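Local coordinates for protein catalase A (Saccharomyces cerevisiae, PDB 1A4E) that breaks down hydrogen peroxide into water and oxygen with a heme cofactor, probably shielding the cell from peroxide made by peroxisomal oxidases, at residues Val8-Gly13 with Leu38-Ala43; Asn352-Pro357 with Ser364-Pro369; Ala370-Pro375 with Asn379-Ser384; Asn434-Leu439 with Gly444-Leu449; Asp470-Ala473 with Gly478-Glu481. All blocks are in the same frame, centred on the assembly; numbering follows the deposited sequence.

Contact 1: Val8-Gly13 with Leu38-Ala43; sequences VTNSTG and LIDSLA
Asp40, on helix 36-45, holds Ser11 with both oxygens of its carboxylate, a compact example of how one acidic side chain can fix a turn. Its OD2 takes the backbone N-H of Ser11 (N to OD2 3.0 Å, nearly straight at 168°) on the syn side, somewhat out of the carboxylate plane. The serine hydroxyl donates to the other oxygen, Ser11 OG to Asp40 OD1 2.8 Å, and here the syn lone pair is used. The group faces the turn because CG of Asp40 is anti to the backbone N, with chi1 at 174°. Both bonds end on one residue, which should keep the carboxylate from rotating. Asn10 closes in from the side, with its CB 3.3 Å from Asp40 OD2, while its amide is occupied with Asn14 and Asn37.

Away from this tight spot the two segments separate quickly: even the nearest alpha carbons, CA of Ser11 and CA of Asp40, are 7.1 Å apart. Asp40 and Thr12 both retain some exposure to solvent. With an alanine in place of Asp40, Ser11 would probably lose the acceptors of both its N-H and its hydroxyl, and the turn would be tied to the helix less firmly, chiefly through Asn10 and Asn37.

Residues Asn10 to Gly13 form a type I beta turn, in which Asn10 O receives both Gly13 N and Thr9 OG1. Phe367, Asn368 and Ser364 of the second subunit bond to this same segment, as expected of the N-terminal arm that is threaded between subunits in the catalase fold.

Contact 2: Asn352-Pro357 with Ser364-Pro369; sequences NFHQIP and SKFFNP
His354 and Phe366 are the two residues that meet here, and their backbones differ in kind. His354 sits in a short 3-10 segment, 353-355, whose turns are closed by the bonds from Gln355 N to Asn352 O and from Ile356 N to Phe353 O, whereas 364-369 is an irregular, rather extended length of chain. The nearest alpha carbons, CA of His354 and CA of Phe366, are 8.8 Å apart, a gap that two aromatic side chains bridge.

The pair is T-shaped. His354 presents the CD2-NE2 edge of its imidazole to one face of Phe366, the centroids of the His354 and Phe366 rings lying 4.8 Å apart and their planes at 87°. The closest approach is His354 NE2 to Phe366 CE2, 3.4 Å. CD2 of His354 is 3.8 Å from CD2 of Phe366, so the edge lies off-centre, toward the rim of the phenyl ring. The histidine reaches across because its CG lies between backbone N and carbonyl carbon (chi1 55°), while CG of Gln355 rests over one imidazole face. Around this pair, Phe366 also meets the ring of Phe382, and Asn10 of the second subunit packs on it.

No hydrogen bond crosses the contact. The chemistry therefore implies cohesion mainly from dispersion, probably with an electrostatic share from the C-H at the imidazole edge, joining two parts of the loop region between helix 332-348 and strand 411-418.

Contact 3: Ala370-Pro375 with Asn379-Ser384; sequences AIRDGP and NGNFGS
Asn381 meets Asp373 and Arg372 from the second position of a type I' beta turn, Gly380 to Gly383, in the long connection between helix 332-348 and strand 411-418. Its amide reads Asp373 twice: ND2 donates to OD1 of Asp373 at 2.9 Å, in the amide plane and on the anti lone pair, while OD1 of Asn381 accepts the backbone N-H of Asp373 at 3.1 Å, straight at the hydrogen (170°) but from the side of the carbonyl, tilted out of its plane. With a leucine here, that N-H and the carboxylate oxygen are likely to be left without these mates.

Arg372 bends at chi2 and chi3, curling its guanidinium toward the carbonyl of Asn381, which receives weak bonds from NE and NH2, each 2.9 Å from Asn381 O. CB of Phe382 lies over one guanidinium face, and CD2 at its ring edge is 3.6 Å from CD of Arg372. The guanidinium is further fixed by the carbonyls of Glu385 and Pro369.

Farther out, Asn379 positions Asn381 through an Asx turn, and Asn307 of the second subunit accepts from Asn381 ND2. Between the segments themselves, a water donates to Ile371 O at 2.8 Å and, weakly, to Asn381 OD1.

Contact 4: Asn434-Leu439 with Gly444-Leu449; sequences NLYRVL and GQQKNL
Tyr436 has its ring swung beside the carbonyl carbon (chi1 -174°), and Gln446 sends an extended chain back from the next helix, so that ring and amide come to lie almost flat on each other. Their planes differ by only 20°, although the two side chains cross at about a right angle. The amide nitrogen sits over the middle of the ring, Gln446 NE2 lying 3.2 Å above the plane of the Tyr436 ring, a stacked amide-aromatic contact. The same nitrogen donates to the backbone of the same tyrosine, Gln446 NE2 to Tyr436 O 2.8 Å, approaching from above the carbonyl plane and not along a lone pair. One residue thus both covers the amide and accepts its hydrogen bond, which should hold the glutamine end against rotation.

Beside the amide the contact turns apolar. CD2 of Leu449 touches the ring edge at CD1 of Tyr436, 3.8 Å away, and also CD1 of Leu439, likewise at 3.8 Å. CG of Gln446 packs 4.1 Å from CB of Leu439. Near the connection, CB of Gln445 rests on the carbonyl oxygen of Leu439, while its amide turns off to Asp185.

Gly444 occupies the N-cap position, with a positive phi, and the short axes of 434-439 and 445-449 approach to 9.8 Å, with 125° between their N-to-C directions, a sharp change of course. Helix 176-182 packs Met180 against Leu435, Tyr436 and Leu449, and helix 477-487 adds Leu479 to both Tyr436 and Leu449, so this helical pair is built into a larger helical bundle.

Contact 5: Asp470-Ala473 with Gly478-Glu481; sequences DMFA and GLSE
Leu479 touches Phe472 with one methyl, CD1 of Leu479 lying 3.7 Å from CD1 of Phe472 and approaching the ring obliquely. The same methyl is 4.1 Å from the carbonyl oxygen of Phe472. Phe472 also touches Ile176, Val179 and Met180 of helix 176-182, Trp164 and Ile453, so the leucine adds to a largely apolar setting.

Next comes Ser480, where the alpha carbons of the two segments come nearest: CA of Ser480 is 4.9 Å from CA of Ala473. Its CB lies 3.6 Å from the backbone N of Ala473 and 3.8 Å from the CB of that alanine. The hydroxyl, with OG trans to N (chi1 178°), passes alongside the alanine methyl and forms a hydrogen bond with the carbonyl oxygen of Tyr469, one turn earlier in helix 462-473.

The small side chains of Ala473 and Ser480 probably let the backbones of helices 462-473 and 477-487 come this near. The chemistry implies a joint held by van der Waals contact, in which the one buried hydroxyl has its polar need met by a main-chain carbonyl of the facing helix.

The five contacts follow one another along the chain and fall into three places. Contacts 2 and 3, with centres 9 Å apart, belong to the long connection between helix 332-348 and strand 411-418 and touch directly, for instance through Asn352 and Pro375. Contact 1, in the N-terminal arm, lies 29 Å from contact 2 between centres, yet in the tetramer segment 364-369 bonds to segment 8-13 of the second subunit, so arm and connection interlock between chains. Contacts 4 and 5, about 13 Å apart between centres, lie on four successive C-terminal helices and meet at Leu479. They lie opposite contact 1 about the chain's centre, with centres about 58 and 62 Å from it, and touch no other subunit.

Contact 1: Val8-Gly13 with Leu38-Ala43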
# COMPACT_ATOMS: atom_id res chain seq x y z
N VAL B 8 -24.12 -16.80 -8.78
CA VAL B 8 -22.84 -16.66 -8.12
C VAL B 8 -21.73 -16.77 -9.16
O VAL B 8 -21.68 -17.68 -9.97
CB VAL B 8 -22.69 -17.75 -7.02
CG1 VAL B 8 -21.38 -17.56 -6.27
CG2 VAL B 8 -23.85 -17.64 -6.03
N THR B 9 -20.87 -15.76 -9.14
CA THR B 9 -19.78 -15.64 -10.09
C THR B 9 -18.48 -15.44 -9.32
O THR B 9 -18.49 -15.31 -8.09
CB THR B 9 -19.99 -14.41 -11.03
OG1 THR B 9 -19.77 -13.25 -10.24
CG2 THR B 9 -21.38 -14.33 -11.66
N ASN B 10 -17.35 -15.41 -10.04
CA ASN B 10 -16.09 -15.03 -9.44
C ASN B 10 -15.96 -13.51 -9.61
O ASN B 10 -16.91 -12.87 -10.08
CB ASN B 10 -14.95 -15.78 -10.15
CG ASN B 10 -14.79 -15.53 -11.64
OD1 ASN B 10 -15.40 -14.64 -12.23
ND2 ASN B 10 -13.94 -16.30 -12.30
N SER B 11 -14.81 -12.90 -9.29
CA SER B 11 -14.59 -11.46 -9.40
C SER B 11 -14.79 -10.84 -10.77
O SER B 11 -15.19 -9.68 -10.87
CB SER B 11 -13.18 -11.11 -8.96
OG SER B 11 -13.05 -11.26 -7.55
N THR B 12 -14.52 -11.61 -11.82
CA THR B 12 -14.67 -11.10 -13.18
C THR B 12 -15.95 -11.53 -13.87
O THR B 12 -16.06 -11.48 -15.09
CB THR B 12 -13.43 -11.50 -14.01
OG1 THR B 12 -13.17 -12.88 -13.80
CG2 THR B 12 -12.22 -10.66 -13.62
N GLY B 13 -16.95 -11.91 -13.07
CA GLY B 13 -18.29 -12.17 -13.55
C GLY B 13 -18.53 -13.50 -14.21
O GLY B 13 -19.60 -13.72 -14.79
N LEU B 38 -10.43 -20.76 -6.90
CA LEU B 38 -9.99 -20.97 -5.53
C LEU B 38 -9.05 -19.83 -5.15
O LEU B 38 -9.24 -19.23 -4.09
CB LEU B 38 -9.23 -22.28 -5.39
CG LEU B 38 -8.65 -22.58 -4.00
CD1 LEU B 38 -9.78 -22.71 -2.98
CD2 LEU B 38 -7.82 -23.85 -4.06
N ILE B 39 -8.06 -19.49 -5.99
CA ILE B 39 -7.12 -18.43 -5.66
C ILE B 39 -7.79 -17.06 -5.65
O ILE B 39 -7.41 -16.23 -4.83
CB ILE B 39 -5.94 -18.50 -6.67
CG1 ILE B 39 -5.13 -19.75 -6.31
CG2 ILE B 39 -5.03 -17.28 -6.60
CD1 ILE B 39 -4.04 -20.12 -7.33
N ASP B 40 -8.81 -16.82 -6.47
CA ASP B 40 -9.54 -15.56 -6.47
C ASP B 40 -10.19 -15.31 -5.11
O ASP B 40 -10.11 -14.21 -4.57
CB ASP B 40 -10.60 -15.60 -7.57
CG ASP B 40 -11.57 -14.43 -7.64
OD1 ASP B 40 -11.16 -13.28 -7.43
OD2 ASP B 40 -12.75 -14.66 -7.90
N SER B 41 -10.81 -16.36 -4.56
CA SER B 41 -11.48 -16.27 -3.28
C SER B 41 -10.47 -16.14 -2.14
O SER B 41 -10.61 -15.23 -1.32
CB SER B 41 -12.35 -17.50 -3.09
OG SER B 41 -13.07 -17.44 -1.87
N LEU B 42 -9.44 -16.99 -2.11
CA LEU B 42 -8.46 -16.95 -1.04
C LEU B 42 -7.62 -15.68 -1.00
O LEU B 42 -7.33 -15.17 0.08
CB LEU B 42 -7.53 -18.17 -1.15
CG LEU B 42 -8.14 -19.55 -0.93
CD1 LEU B 42 -7.02 -20.57 -0.90
CD2 LEU B 42 -8.89 -19.61 0.38
N ALA B 43 -7.25 -15.14 -2.17
CA ALA B 43 -6.45 -13.93 -2.23
C ALA B 43 -7.25 -12.71 -1.82
O ALA B 43 -6.68 -11.79 -1.22
CB ALA B 43 -5.93 -13.68 -3.63

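Contact 2: Asn352-Pro357 with Ser364-Pro369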
# COMPACT_ATOMS: atom_id res chain seq x y z
N ASN B 352 -7.64 8.04 -2.99
CA ASN B 352 -8.97 8.40 -3.46
C ASN B 352 -10.08 8.01 -2.49
O ASN B 352 -11.19 7.68 -2.93
CB ASN B 352 -9.18 7.74 -4.82
CG ASN B 352 -8.38 8.44 -5.90
OD1 ASN B 352 -8.41 9.66 -5.99
ND2 ASN B 352 -7.64 7.73 -6.76
N PHE B 353 -9.81 8.09 -1.18
CA PHE B 353 -10.78 7.78 -0.13
C PHE B 353 -12.09 8.55 -0.26
O PHE B 353 -13.15 8.04 0.10
CB PHE B 353 -10.19 8.07 1.26
CG PHE B 353 -9.87 9.53 1.56
CD1 PHE B 353 -8.64 10.08 1.18
CD2 PHE B 353 -10.82 10.34 2.21
CE1 PHE B 353 -8.36 11.42 1.45
CE2 PHE B 353 -10.53 11.68 2.47
CZ PHE B 353 -9.30 12.22 2.09
N HIS B 354 -12.02 9.77 -0.80
CA HIS B 354 -13.18 10.62 -1.01
C HIS B 354 -14.15 10.11 -2.07
O HIS B 354 -15.25 10.63 -2.21
CB HIS B 354 -12.74 12.04 -1.39
CG HIS B 354 -11.80 12.12 -2.59
ND1 HIS B 354 -10.54 11.70 -2.66
CD2 HIS B 354 -12.15 12.66 -3.80
CE1 HIS B 354 -10.11 11.98 -3.87
NE2 HIS B 354 -11.08 12.56 -4.54
N GLN B 355 -13.72 9.09 -2.82
CA GLN B 355 -14.58 8.44 -3.80
C GLN B 355 -15.37 7.27 -3.21
O GLN B 355 -16.28 6.77 -3.87
CB GLN B 355 -13.74 7.94 -4.97
CG GLN B 355 -13.15 9.11 -5.75
CD GLN B 355 -12.60 8.73 -7.11
OE1 GLN B 355 -12.98 7.71 -7.68
NE2 GLN B 355 -11.71 9.55 -7.65
N ILE B 356 -15.05 6.84 -1.98
CA ILE B 356 -15.82 5.82 -1.27
C ILE B 356 -17.19 6.46 -0.98
O ILE B 356 -17.20 7.59 -0.48
CB ILE B 356 -15.13 5.41 0.06
CG1 ILE B 356 -13.76 4.80 -0.21
CG2 ILE B 356 -15.99 4.40 0.79
CD1 ILE B 356 -12.97 4.45 1.06
N PRO B 357 -18.33 5.82 -1.31
CA PRO B 357 -19.68 6.39 -1.21
C PRO B 357 -20.03 7.20 0.04
O PRO B 357 -20.53 8.32 -0.09
CB PRO B 357 -20.56 5.17 -1.40
CG PRO B 357 -19.81 4.43 -2.47
CD PRO B 357 -18.39 4.51 -1.96
N SER B 364 -22.88 18.17 -3.14
CA SER B 364 -22.00 19.17 -3.73
C SER B 364 -20.80 18.42 -4.28
O SER B 364 -19.75 18.32 -3.64
CB SER B 364 -21.54 20.17 -2.68
OG SER B 364 -20.59 21.12 -3.15
N LYS B 365 -20.98 17.89 -5.50
CA LYS B 365 -19.98 17.06 -6.15
C LYS B 365 -18.57 17.60 -6.29
O LYS B 365 -18.33 18.78 -6.55
CB LYS B 365 -20.46 16.69 -7.53
CG LYS B 365 -21.31 15.43 -7.57
CD LYS B 365 -21.77 15.34 -9.02
CE LYS B 365 -22.15 13.93 -9.45
NZ LYS B 365 -22.64 13.95 -10.81
N PHE B 366 -17.63 16.69 -6.04
CA PHE B 366 -16.22 16.97 -6.21
C PHE B 366 -15.89 17.23 -7.68
O PHE B 366 -16.18 16.42 -8.55
CB PHE B 366 -15.44 15.77 -5.65
CG PHE B 366 -14.02 15.56 -6.18
CD1 PHE B 366 -13.06 16.57 -6.10
CD2 PHE B 366 -13.70 14.33 -6.78
CE1 PHE B 366 -11.78 16.35 -6.61
CE2 PHE B 366 -12.42 14.12 -7.29
CZ PHE B 366 -11.46 15.14 -7.21
N PHE B 367 -15.32 18.39 -7.94
CA PHE B 367 -14.85 18.72 -9.27
C PHE B 367 -13.64 19.61 -9.12
O PHE B 367 -13.71 20.73 -8.63
CB PHE B 367 -15.91 19.45 -10.10
CG PHE B 367 -15.36 19.94 -11.44
CD1 PHE B 367 -14.71 19.04 -12.31
CD2 PHE B 367 -15.46 21.29 -11.78
CE1 PHE B 367 -14.15 19.51 -13.51
CE2 PHE B 367 -14.90 21.75 -12.99
CZ PHE B 367 -14.25 20.86 -13.84
N ASN B 368 -12.51 19.09 -9.56
CA ASN B 368 -11.30 19.88 -9.55
C ASN B 368 -10.41 19.32 -10.66
O ASN B 368 -10.03 18.15 -10.62
CB ASN B 368 -10.60 19.76 -8.20
CG ASN B 368 -9.49 20.79 -8.06
OD1 ASN B 368 -8.63 20.94 -8.93
ND2 ASN B 368 -9.51 21.54 -6.96
N PRO B 369 -10.05 20.13 -11.67
CA PRO B 369 -9.26 19.73 -12.83
C PRO B 369 -7.89 19.15 -12.51
O PRO B 369 -7.42 18.27 -13.22
CB PRO B 369 -9.13 20.99 -13.66
CG PRO B 369 -10.37 21.74 -13.26
CD PRO B 369 -10.41 21.55 -11.76

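Contact 3: Ala370-Pro375 with Asn379-Ser384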
# COMPACT_ATOMS: atom_id res chain seq x y z
N ALA B 370 -7.28 19.61 -11.42
CA ALA B 370 -5.94 19.20 -11.05
C ALA B 370 -5.84 18.11 -10.00
O ALA B 370 -4.73 17.68 -9.67
CB ALA B 370 -5.19 20.43 -10.58
N ILE B 371 -6.96 17.65 -9.41
CA ILE B 371 -6.92 16.53 -8.47
C ILE B 371 -7.35 15.32 -9.30
O ILE B 371 -8.54 15.05 -9.52
CB ILE B 371 -7.89 16.82 -7.28
CG1 ILE B 371 -7.37 18.02 -6.49
CG2 ILE B 371 -7.99 15.59 -6.37
CD1 ILE B 371 -8.26 18.46 -5.30
N ARG B 372 -6.34 14.62 -9.84
CA ARG B 372 -6.54 13.51 -10.77
C ARG B 372 -5.70 12.28 -10.45
O ARG B 372 -4.77 12.32 -9.64
CB ARG B 372 -6.19 13.92 -12.21
CG ARG B 372 -6.82 15.19 -12.73
CD ARG B 372 -8.33 15.09 -12.87
NE ARG B 372 -8.73 14.46 -14.12
CZ ARG B 372 -8.88 15.16 -15.25
NH1 ARG B 372 -8.67 16.47 -15.31
NH2 ARG B 372 -9.32 14.54 -16.35
N ASP B 373 -6.06 11.19 -11.14
CA ASP B 373 -5.36 9.91 -11.11
C ASP B 373 -5.28 9.25 -9.73
O ASP B 373 -6.22 9.39 -8.94
CB ASP B 373 -3.95 10.11 -11.71
CG ASP B 373 -3.86 10.67 -13.13
OD1 ASP B 373 -4.88 10.82 -13.81
OD2 ASP B 373 -2.76 10.97 -13.56
N GLY B 374 -4.21 8.53 -9.39
CA GLY B 374 -4.12 7.87 -8.11
C GLY B 374 -4.76 6.49 -8.19
O GLY B 374 -5.67 6.28 -8.99
N PRO B 375 -4.32 5.52 -7.38
CA PRO B 375 -4.92 4.19 -7.34
C PRO B 375 -6.40 4.19 -7.00
O PRO B 375 -6.86 5.00 -6.20
CB PRO B 375 -4.06 3.43 -6.34
CG PRO B 375 -3.45 4.51 -5.48
CD PRO B 375 -3.18 5.62 -6.49
N ASN B 379 -14.41 6.93 -10.29
CA ASN B 379 -15.53 7.75 -10.73
C ASN B 379 -15.41 8.28 -12.15
O ASN B 379 -16.20 9.13 -12.56
CB ASN B 379 -15.74 8.93 -9.77
CG ASN B 379 -14.65 9.98 -9.76
OD1 ASN B 379 -13.65 9.90 -10.47
ND2 ASN B 379 -14.81 11.02 -8.94
N GLY B 380 -14.42 7.82 -12.92
CA GLY B 380 -14.23 8.26 -14.29
C GLY B 380 -13.07 9.23 -14.47
O GLY B 380 -12.70 9.52 -15.61
N ASN B 381 -12.48 9.74 -13.38
CA ASN B 381 -11.36 10.68 -13.39
C ASN B 381 -11.57 11.92 -14.27
O ASN B 381 -10.66 12.45 -14.91
CB ASN B 381 -10.10 9.90 -13.80
CG ASN B 381 -8.80 10.60 -13.47
OD1 ASN B 381 -8.73 11.48 -12.62
ND2 ASN B 381 -7.71 10.22 -14.13
N PHE B 382 -12.83 12.38 -14.29
CA PHE B 382 -13.33 13.51 -15.07
C PHE B 382 -13.16 13.40 -16.58
O PHE B 382 -13.24 14.39 -17.30
CB PHE B 382 -12.68 14.83 -14.59
CG PHE B 382 -12.95 15.13 -13.13
CD1 PHE B 382 -14.26 15.04 -12.61
CD2 PHE B 382 -11.89 15.46 -12.29
CE1 PHE B 382 -14.49 15.27 -11.26
CE2 PHE B 382 -12.13 15.69 -10.94
CZ PHE B 382 -13.42 15.60 -10.42
N GLY B 383 -12.94 12.17 -17.08
CA GLY B 383 -12.80 11.91 -18.50
C GLY B 383 -11.65 12.69 -19.14
O GLY B 383 -10.55 12.80 -18.60
N SER B 384 -11.98 13.28 -20.28
CA SER B 384 -11.01 14.04 -21.04
C SER B 384 -10.81 15.49 -20.59
O SER B 384 -10.08 16.22 -21.26
CB SER B 384 -11.40 14.00 -22.51
OG SER B 384 -12.72 14.47 -22.71
O HOH W 1 -9.83 12.56 -9.70

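Contact 4: Asn434-Leu439 with Gly444-Leu449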
# COMPACT_ATOMS: atom_id res chain seq x y z
N ASN B 434 -13.60 23.19 40.47
CA ASN B 434 -15.03 23.54 40.46
C ASN B 434 -15.84 22.38 39.88
O ASN B 434 -17.01 22.25 40.20
CB ASN B 434 -15.26 24.79 39.61
CG ASN B 434 -14.50 26.01 40.13
OD1 ASN B 434 -14.73 26.44 41.26
ND2 ASN B 434 -13.60 26.61 39.37
N LEU B 435 -15.20 21.50 39.07
CA LEU B 435 -15.85 20.29 38.56
C LEU B 435 -16.04 19.32 39.72
O LEU B 435 -17.08 18.67 39.80
CB LEU B 435 -14.97 19.65 37.45
CG LEU B 435 -15.34 18.39 36.61
CD1 LEU B 435 -14.90 17.13 37.33
CD2 LEU B 435 -16.83 18.38 36.33
N TYR B 436 -15.06 19.24 40.64
CA TYR B 436 -15.16 18.39 41.82
C TYR B 436 -16.32 18.83 42.71
O TYR B 436 -17.06 17.99 43.23
CB TYR B 436 -13.85 18.45 42.62
CG TYR B 436 -13.83 17.47 43.79
CD1 TYR B 436 -14.01 16.10 43.56
CD2 TYR B 436 -13.64 17.94 45.10
CE1 TYR B 436 -14.01 15.20 44.63
CE2 TYR B 436 -13.63 17.04 46.17
CZ TYR B 436 -13.82 15.68 45.92
OH TYR B 436 -13.79 14.78 46.97
N ARG B 437 -16.51 20.15 42.85
CA ARG B 437 -17.61 20.72 43.61
C ARG B 437 -18.96 20.44 42.94
O ARG B 437 -19.94 20.19 43.65
CB ARG B 437 -17.41 22.22 43.76
CG ARG B 437 -16.19 22.51 44.61
CD ARG B 437 -15.91 24.00 44.63
NE ARG B 437 -14.67 24.26 45.35
CZ ARG B 437 -13.89 25.32 45.07
NH1 ARG B 437 -14.21 26.20 44.12
NH2 ARG B 437 -12.77 25.50 45.76
N VAL B 438 -19.02 20.46 41.59
CA VAL B 438 -20.24 20.15 40.85
C VAL B 438 -20.57 18.67 41.02
O VAL B 438 -21.74 18.29 41.02
CB VAL B 438 -20.05 20.50 39.34
CG1 VAL B 438 -21.24 20.07 38.47
CG2 VAL B 438 -19.99 22.01 39.22
N LEU B 439 -19.54 17.82 41.21
CA LEU B 439 -19.75 16.41 41.48
C LEU B 439 -20.31 16.20 42.88
O LEU B 439 -20.97 15.20 43.13
CB LEU B 439 -18.45 15.64 41.35
CG LEU B 439 -17.85 15.40 39.98
CD1 LEU B 439 -16.55 14.64 40.14
CD2 LEU B 439 -18.81 14.60 39.11
N GLY B 444 -23.01 10.35 45.85
CA GLY B 444 -22.18 9.19 45.53
C GLY B 444 -21.11 9.40 44.45
O GLY B 444 -20.22 8.56 44.32
N GLN B 445 -21.17 10.50 43.69
CA GLN B 445 -20.20 10.74 42.63
C GLN B 445 -18.78 11.10 43.03
O GLN B 445 -17.86 10.80 42.27
CB GLN B 445 -20.71 11.83 41.69
CG GLN B 445 -21.76 11.29 40.72
CD GLN B 445 -21.31 10.08 39.92
OE1 GLN B 445 -20.31 10.09 39.19
NE2 GLN B 445 -22.05 8.98 40.07
N GLN B 446 -18.57 11.73 44.20
CA GLN B 446 -17.22 12.03 44.67
C GLN B 446 -16.54 10.82 45.28
O GLN B 446 -15.31 10.73 45.28
CB GLN B 446 -17.25 13.12 45.72
CG GLN B 446 -17.67 14.48 45.19
CD GLN B 446 -17.45 15.58 46.21
OE1 GLN B 446 -17.71 15.43 47.40
NE2 GLN B 446 -16.94 16.72 45.75
N LYS B 447 -17.34 9.88 45.82
CA LYS B 447 -16.84 8.62 46.35
C LYS B 447 -16.43 7.74 45.18
O LYS B 447 -15.37 7.11 45.20
CB LYS B 447 -17.90 7.88 47.15
CG LYS B 447 -18.34 8.61 48.42
CD LYS B 447 -19.58 7.97 49.04
CE LYS B 447 -19.36 6.61 49.69
NZ LYS B 447 -18.44 6.71 50.81
N ASN B 448 -17.30 7.72 44.15
CA ASN B 448 -17.03 6.98 42.93
C ASN B 448 -15.83 7.53 42.20
O ASN B 448 -15.06 6.71 41.71
CB ASN B 448 -18.23 7.02 41.99
CG ASN B 448 -19.36 6.09 42.43
OD1 ASN B 448 -19.23 5.29 43.35
ND2 ASN B 448 -20.51 6.17 41.78
N LEU B 449 -15.60 8.85 42.15
CA LEU B 449 -14.41 9.39 41.50
C LEU B 449 -13.13 8.87 42.15
O LEU B 449 -12.23 8.39 41.47
CB LEU B 449 -14.41 10.93 41.56
CG LEU B 449 -13.18 11.67 41.00
CD1 LEU B 449 -13.13 11.52 39.49
CD2 LEU B 449 -13.27 13.14 41.32

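Contact 5: Asp470-Ala473 with Gly478-Glu481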
# COMPACT_ATOMS: atom_id res chain seq x y z
N ASP B 470 -0.04 13.64 44.91
CA ASP B 470 0.35 15.04 44.98
C ASP B 470 -0.36 15.90 43.96
O ASP B 470 -0.66 17.05 44.27
CB ASP B 470 1.86 15.17 44.79
CG ASP B 470 2.70 14.67 45.98
OD1 ASP B 470 2.16 14.39 47.05
OD2 ASP B 470 3.91 14.55 45.82
N MET B 471 -0.66 15.36 42.78
CA MET B 471 -1.39 16.09 41.75
C MET B 471 -2.85 16.28 42.16
O MET B 471 -3.39 17.38 42.03
CB MET B 471 -1.31 15.35 40.41
CG MET B 471 -2.04 16.03 39.26
SD MET B 471 -1.93 15.16 37.68
CE MET B 471 -2.96 13.77 38.03
N PHE B 472 -3.50 15.23 42.68
CA PHE B 472 -4.88 15.36 43.11
C PHE B 472 -5.09 16.14 44.40
O PHE B 472 -6.17 16.69 44.62
CB PHE B 472 -5.48 13.97 43.24
CG PHE B 472 -5.92 13.43 41.88
CD1 PHE B 472 -7.09 13.91 41.29
CD2 PHE B 472 -5.15 12.47 41.23
CE1 PHE B 472 -7.50 13.41 40.05
CE2 PHE B 472 -5.56 11.98 39.98
CZ PHE B 472 -6.73 12.45 39.40
N ALA B 473 -4.05 16.24 45.24
CA ALA B 473 -4.08 17.06 46.45
C ALA B 473 -4.13 18.53 46.08
O ALA B 473 -4.67 19.37 46.81
CB ALA B 473 -2.83 16.86 47.29
N GLY B 478 -8.76 16.26 50.39
CA GLY B 478 -9.66 15.20 50.83
C GLY B 478 -9.84 14.13 49.75
O GLY B 478 -10.03 12.95 50.05
N LEU B 479 -9.77 14.59 48.48
CA LEU B 479 -9.86 13.74 47.29
C LEU B 479 -8.61 12.87 47.25
O LEU B 479 -8.71 11.66 47.05
CB LEU B 479 -9.90 14.60 46.03
CG LEU B 479 -10.55 14.20 44.71
CD1 LEU B 479 -9.72 14.87 43.64
CD2 LEU B 479 -10.59 12.70 44.46
N SER B 480 -7.45 13.49 47.44
CA SER B 480 -6.18 12.78 47.43
C SER B 480 -6.10 11.68 48.49
O SER B 480 -5.57 10.60 48.23
CB SER B 480 -5.08 13.79 47.63
OG SER B 480 -3.81 13.16 47.68
N GLU B 481 -6.65 11.97 49.69
CA GLU B 481 -6.69 11.03 50.80
C GLU B 481 -7.56 9.83 50.48
O GLU B 481 -7.21 8.70 50.81
CB GLU B 481 -7.24 11.68 52.07
CG GLU B 481 -6.38 12.74 52.78
CD GLU B 481 -5.00 12.28 53.24
OE1 GLU B 481 -4.86 11.17 53.76
OE2 GLU B 481 -4.06 13.05 53.08